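Local coordinates for protein geranyltranstransferase (Campylobacter jejuni, PDB 3NPK) that probably makes farnesyl diphosphate by condensing geranyl diphosphate with isopentenyl diphosphate, releasing pyrophosphate, at residues 40-45 against 177-182; 46-51 against 64-69. One frame throughout, in Å; residues are numbered along the deposited sequence.

Interaction 1: residues 40-45 against 177-182; sequences KHFRAQ and RLIAAA. With PPV (pyrophosphate), chain C.
The first turn of helix 42-54, preceded by H41 at its N-cap position, lies against the middle of helix 164-189, with the CA atoms of R43 and A182 5.7 Å apart. At this tight spot the CB of A182 rests 3.5 Å from the R43 carbonyl O. R43 contributes the largest share of the contact. Its CG stands anti to the carbonyl carbon (chi1 -65°), and the chain then runs extended from CG to NE, crossing L178 at about a right angle; R43 CD lies 4.0 Å from L178 CD2, and NE also touches CG1 of I179. The aliphatic arm is thus held against the helix while the guanidinium turns its edge to the pyrophosphate, NH1 giving a hydrogen bond to O31 (3.1 Å, 160°). F42, its CG anti to the backbone N, brings CE2 within 4.1 Å of I179 CG2. K40 grips O32 twice: its backbone N gives that oxygen a nearly linear hydrogen bond (2.8 Å, 179°), and the chain, bent at chi3 and chi4, brings NZ round to hydrogen-bond O32 and O21. The K40 ammonium and R43 guanidinium, with R92, would offset the pyrophosphate charge, as expected for a prenyl synthase diphosphate site. E70 and H73 of helix 59-80 touch R43, F9 of helix 5-14 meets the H41 ring edge-to-face, and helices 128-142 and 194-220 pack on R177, A180 and A181.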
# COMPACT_ATOMS: atom_id res chain seq x y z
N LYS A 40 12.25 -14.36 9.97
CA LYS A 40 13.02 -14.12 11.18
C LYS A 40 12.50 -12.91 11.97
O LYS A 40 12.88 -12.70 13.13
CB LYS A 40 14.50 -13.94 10.84
CG LYS A 40 15.13 -15.19 10.21
CD LYS A 40 16.57 -14.95 9.75
CE LYS A 40 16.63 -14.09 8.48
NZ LYS A 40 15.90 -14.72 7.33
N HIS A 41 11.61 -12.14 11.34
CA HIS A 41 11.04 -10.91 11.93
C HIS A 41 12.09 -9.93 12.38
O HIS A 41 11.90 -9.23 13.38
CB HIS A 41 10.13 -11.21 13.11
CG HIS A 41 9.04 -12.18 12.81
ND1 HIS A 41 8.40 -12.24 11.58
CD2 HIS A 41 8.47 -13.13 13.58
CE1 HIS A 41 7.48 -13.19 11.62
NE2 HIS A 41 7.51 -13.75 12.82
N PHE A 42 13.20 -9.87 11.66
CA PHE A 42 14.31 -8.97 11.99
C PHE A 42 13.82 -7.52 12.09
O PHE A 42 14.16 -6.80 13.03
CB PHE A 42 15.41 -9.14 10.92
CG PHE A 42 16.56 -8.18 11.04
CD1 PHE A 42 17.45 -8.27 12.11
CD2 PHE A 42 16.80 -7.23 10.06
CE1 PHE A 42 18.54 -7.40 12.20
CE2 PHE A 42 17.87 -6.36 10.15
CZ PHE A 42 18.74 -6.44 11.22
N ARG A 43 13.01 -7.09 11.13
CA ARG A 43 12.56 -5.70 11.14
C ARG A 43 11.65 -5.41 12.34
O ARG A 43 11.84 -4.42 13.06
CB ARG A 43 11.89 -5.35 9.81
CG ARG A 43 12.89 -5.42 8.66
CD ARG A 43 12.25 -5.63 7.30
NE ARG A 43 13.27 -5.82 6.26
CZ ARG A 43 13.92 -6.96 6.05
NH1 ARG A 43 13.66 -8.04 6.77
NH2 ARG A 43 14.85 -7.04 5.08
N ALA A 44 10.66 -6.27 12.56
CA ALA A 44 9.84 -6.17 13.77
C ALA A 44 10.70 -6.11 15.03
O ALA A 44 10.47 -5.29 15.91
CB ALA A 44 8.88 -7.37 13.86
N GLN A 45 11.70 -6.99 15.11
CA GLN A 45 12.53 -7.06 16.32
C GLN A 45 13.41 -5.83 16.53
O GLN A 45 13.64 -5.41 17.68
CB GLN A 45 13.35 -8.34 16.36
CG GLN A 45 12.47 -9.61 16.46
CD GLN A 45 11.51 -9.52 17.64
OE1 GLN A 45 11.86 -8.97 18.68
NE2 GLN A 45 10.31 -10.04 17.47
N ARG A 177 16.76 0.92 3.38
CA ARG A 177 15.85 1.95 3.87
C ARG A 177 14.75 1.40 4.76
O ARG A 177 14.39 2.03 5.74
CB ARG A 177 15.31 2.82 2.72
CG ARG A 177 16.32 3.92 2.32
CD ARG A 177 15.77 4.95 1.36
NE ARG A 177 16.79 5.94 1.05
CZ ARG A 177 16.58 7.08 0.39
NH1 ARG A 177 15.38 7.39 -0.06
NH2 ARG A 177 17.59 7.91 0.20
N LEU A 178 14.24 0.21 4.46
CA LEU A 178 13.20 -0.39 5.30
C LEU A 178 13.75 -0.84 6.67
O LEU A 178 13.06 -0.74 7.69
CB LEU A 178 12.50 -1.55 4.58
CG LEU A 178 11.22 -2.05 5.29
CD1 LEU A 178 10.18 -0.96 5.39
CD2 LEU A 178 10.64 -3.26 4.58
N ILE A 179 15.00 -1.32 6.69
CA ILE A 179 15.69 -1.64 7.95
C ILE A 179 15.90 -0.38 8.80
O ILE A 179 15.59 -0.36 10.00
CB ILE A 179 17.02 -2.38 7.68
CG1 ILE A 179 16.72 -3.78 7.13
CG2 ILE A 179 17.88 -2.47 8.93
CD1 ILE A 179 17.88 -4.47 6.47
N ALA A 180 16.39 0.68 8.17
CA ALA A 180 16.52 1.98 8.84
C ALA A 180 15.16 2.48 9.35
O ALA A 180 15.04 3.02 10.46
CB ALA A 180 17.14 3.00 7.88
N ALA A 181 14.13 2.30 8.53
CA ALA A 181 12.78 2.72 8.94
C ALA A 181 12.31 1.98 10.19
O ALA A 181 11.67 2.57 11.05
CB ALA A 181 11.79 2.51 7.79
N ALA A 182 12.61 0.69 10.29
CA ALA A 182 12.18 -0.06 11.46
C ALA A 182 12.76 0.55 12.73
O ALA A 182 12.05 0.74 13.73
CB ALA A 182 12.62 -1.51 11.34
O11 PPV C . 14.78 -11.42 3.35
P1 PPV C . 14.83 -11.93 4.92
O21 PPV C . 16.27 -12.63 5.28
O31 PPV C . 14.64 -10.79 5.83
OPP PPV C . 13.68 -13.10 5.02
P2 PPV C . 12.64 -13.42 6.25
O12 PPV C . 11.87 -14.77 5.69
O22 PPV C . 11.51 -12.25 6.36
O32 PPV C . 13.33 -13.69 7.52

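Interaction 2: residues 46-51 against 64-69; sequences LLLSVV and DVALAL
L47 points from helix 42-54 toward the neighbouring helix 59-80, and its CB already lies 4.0 Å from CD1 of L69. The CG is anti to the backbone N (chi1 179°), which carries the branch point outward between the two helices. From there the methyls part. CD1 is wedged between two side chains one turn apart, 3.6 Å from V65 CG1 and equally 3.6 Å from L69 CD1; the L47 side chain crosses that of V65 at about a right angle and that of L69 obliquely. CD2 turns instead to the backbone, 4.3 Å from the N of A66, with the A66 methyl only slightly farther off. The second torsion, chi2 149°, is about 30° from the staggered anti value.

The two helices are consecutive in the chain and run nearly antiparallel, 158° between their directions with the short axes 9.6 Å apart: a helical hairpin of the all-alpha prenyl synthase fold, whose helices pack around a central cavity. A66 faces L48 beside this group. Its CB meets the isopropyl fork, 4.0 Å from L48 CG and scarcely farther from CD1 and CD2, because L48 leaves its backbone with CG anti to the carbonyl carbon and so swings its end toward helix 59-80. The same L48 also packs on L59, A62 and L63, nearer the start of that helix. M185 of helix 164-189 touches both L47 and V65, while helix 269-282 covers L46 and S49 with L278.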
# COMPACT_ATOMS: atom_id res chain seq x y z
N LEU A 46 13.90 -5.23 15.44
CA LEU A 46 14.63 -3.96 15.57
C LEU A 46 13.73 -2.89 16.18
O LEU A 46 14.13 -2.19 17.11
CB LEU A 46 15.13 -3.48 14.21
CG LEU A 46 16.29 -4.27 13.60
CD1 LEU A 46 16.50 -3.75 12.19
CD2 LEU A 46 17.56 -4.11 14.44
N LEU A 47 12.50 -2.78 15.68
CA LEU A 47 11.58 -1.77 16.18
C LEU A 47 11.27 -2.03 17.65
O LEU A 47 11.31 -1.11 18.49
CB LEU A 47 10.29 -1.77 15.35
CG LEU A 47 9.23 -0.75 15.80
CD1 LEU A 47 8.40 -0.26 14.63
CD2 LEU A 47 8.29 -1.30 16.89
N LEU A 48 10.93 -3.27 17.98
CA LEU A 48 10.51 -3.59 19.35
C LEU A 48 11.67 -3.43 20.33
O LEU A 48 11.46 -3.10 21.50
CB LEU A 48 9.93 -5.00 19.42
CG LEU A 48 8.64 -5.19 18.62
CD1 LEU A 48 8.30 -6.68 18.51
CD2 LEU A 48 7.49 -4.40 19.28
N SER A 49 12.90 -3.66 19.86
CA SER A 49 14.08 -3.52 20.73
C SER A 49 14.24 -2.05 21.11
O SER A 49 14.51 -1.72 22.28
CB SER A 49 15.35 -4.01 20.02
OG SER A 49 15.33 -5.42 19.80
N VAL A 50 14.10 -1.16 20.12
CA VAL A 50 14.17 0.27 20.42
C VAL A 50 13.12 0.65 21.48
O VAL A 50 13.45 1.27 22.49
CB VAL A 50 14.00 1.15 19.16
CG1 VAL A 50 13.93 2.64 19.55
CG2 VAL A 50 15.16 0.90 18.18
N VAL A 51 11.87 0.25 21.25
CA VAL A 51 10.81 0.59 22.19
C VAL A 51 11.07 0.00 23.58
O VAL A 51 10.98 0.70 24.60
CB VAL A 51 9.42 0.15 21.67
CG1 VAL A 51 8.34 0.49 22.69
CG2 VAL A 51 9.13 0.83 20.33
N ASP A 64 1.61 -3.58 17.05
CA ASP A 64 0.87 -3.32 15.81
C ASP A 64 1.77 -2.62 14.78
O ASP A 64 1.59 -2.80 13.58
CB ASP A 64 -0.35 -2.43 16.05
CG ASP A 64 -1.51 -3.16 16.68
OD1 ASP A 64 -1.55 -4.41 16.63
OD2 ASP A 64 -2.41 -2.46 17.22
N VAL A 65 2.72 -1.82 15.25
CA VAL A 65 3.60 -1.11 14.32
C VAL A 65 4.60 -2.11 13.75
O VAL A 65 4.89 -2.09 12.54
CB VAL A 65 4.32 0.09 15.02
CG1 VAL A 65 5.10 0.91 14.01
CG2 VAL A 65 3.29 0.97 15.74
N ALA A 66 5.12 -2.99 14.60
CA ALA A 66 5.96 -4.09 14.13
C ALA A 66 5.21 -4.95 13.12
O ALA A 66 5.78 -5.40 12.11
CB ALA A 66 6.43 -4.95 15.31
N LEU A 67 3.92 -5.19 13.38
CA LEU A 67 3.09 -5.97 12.47
C LEU A 67 3.00 -5.32 11.09
O LEU A 67 3.15 -6.00 10.06
CB LEU A 67 1.69 -6.15 13.06
CG LEU A 67 0.83 -7.20 12.36
CD1 LEU A 67 1.51 -8.56 12.46
CD2 LEU A 67 -0.54 -7.23 13.02
N ALA A 68 2.79 -4.01 11.06
CA ALA A 68 2.74 -3.27 9.80
C ALA A 68 4.03 -3.45 9.00
O ALA A 68 3.99 -3.66 7.77
CB ALA A 68 2.48 -1.80 10.07
N LEU A 69 5.18 -3.37 9.68
CA LEU A 69 6.48 -3.59 9.03
C LEU A 69 6.56 -4.96 8.39
O LEU A 69 7.02 -5.08 7.25
CB LEU A 69 7.62 -3.44 10.03
CG LEU A 69 8.15 -2.05 10.30
CD1 LEU A 69 9.02 -2.11 11.56
CD2 LEU A 69 8.92 -1.53 9.10

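In the fold
Helix 42-54 joins the two contacts: its first turn meets helix 164-189 in interaction 1, and its following turns meet helix 59-80 in interaction 2. Their centres are about 8 Å apart and they touch directly. A182 is the main joint, its O 3.5 Å from L47 CB and its CB 3.7 Å from L69 CD1, so helices 42-54, 59-80 and 164-189 meet around A182; A44 CB and A66 CB also meet at 3.7 Å. Interaction 1 holds K40 and R43 of the pyrophosphate pocket, which G39, H73, R92 and Y282 complete. Interaction 2 lies farther from the pyrophosphate, the L69 side chain being about 10 Å from it, and follows the turn that bears R43 along helix 42-54.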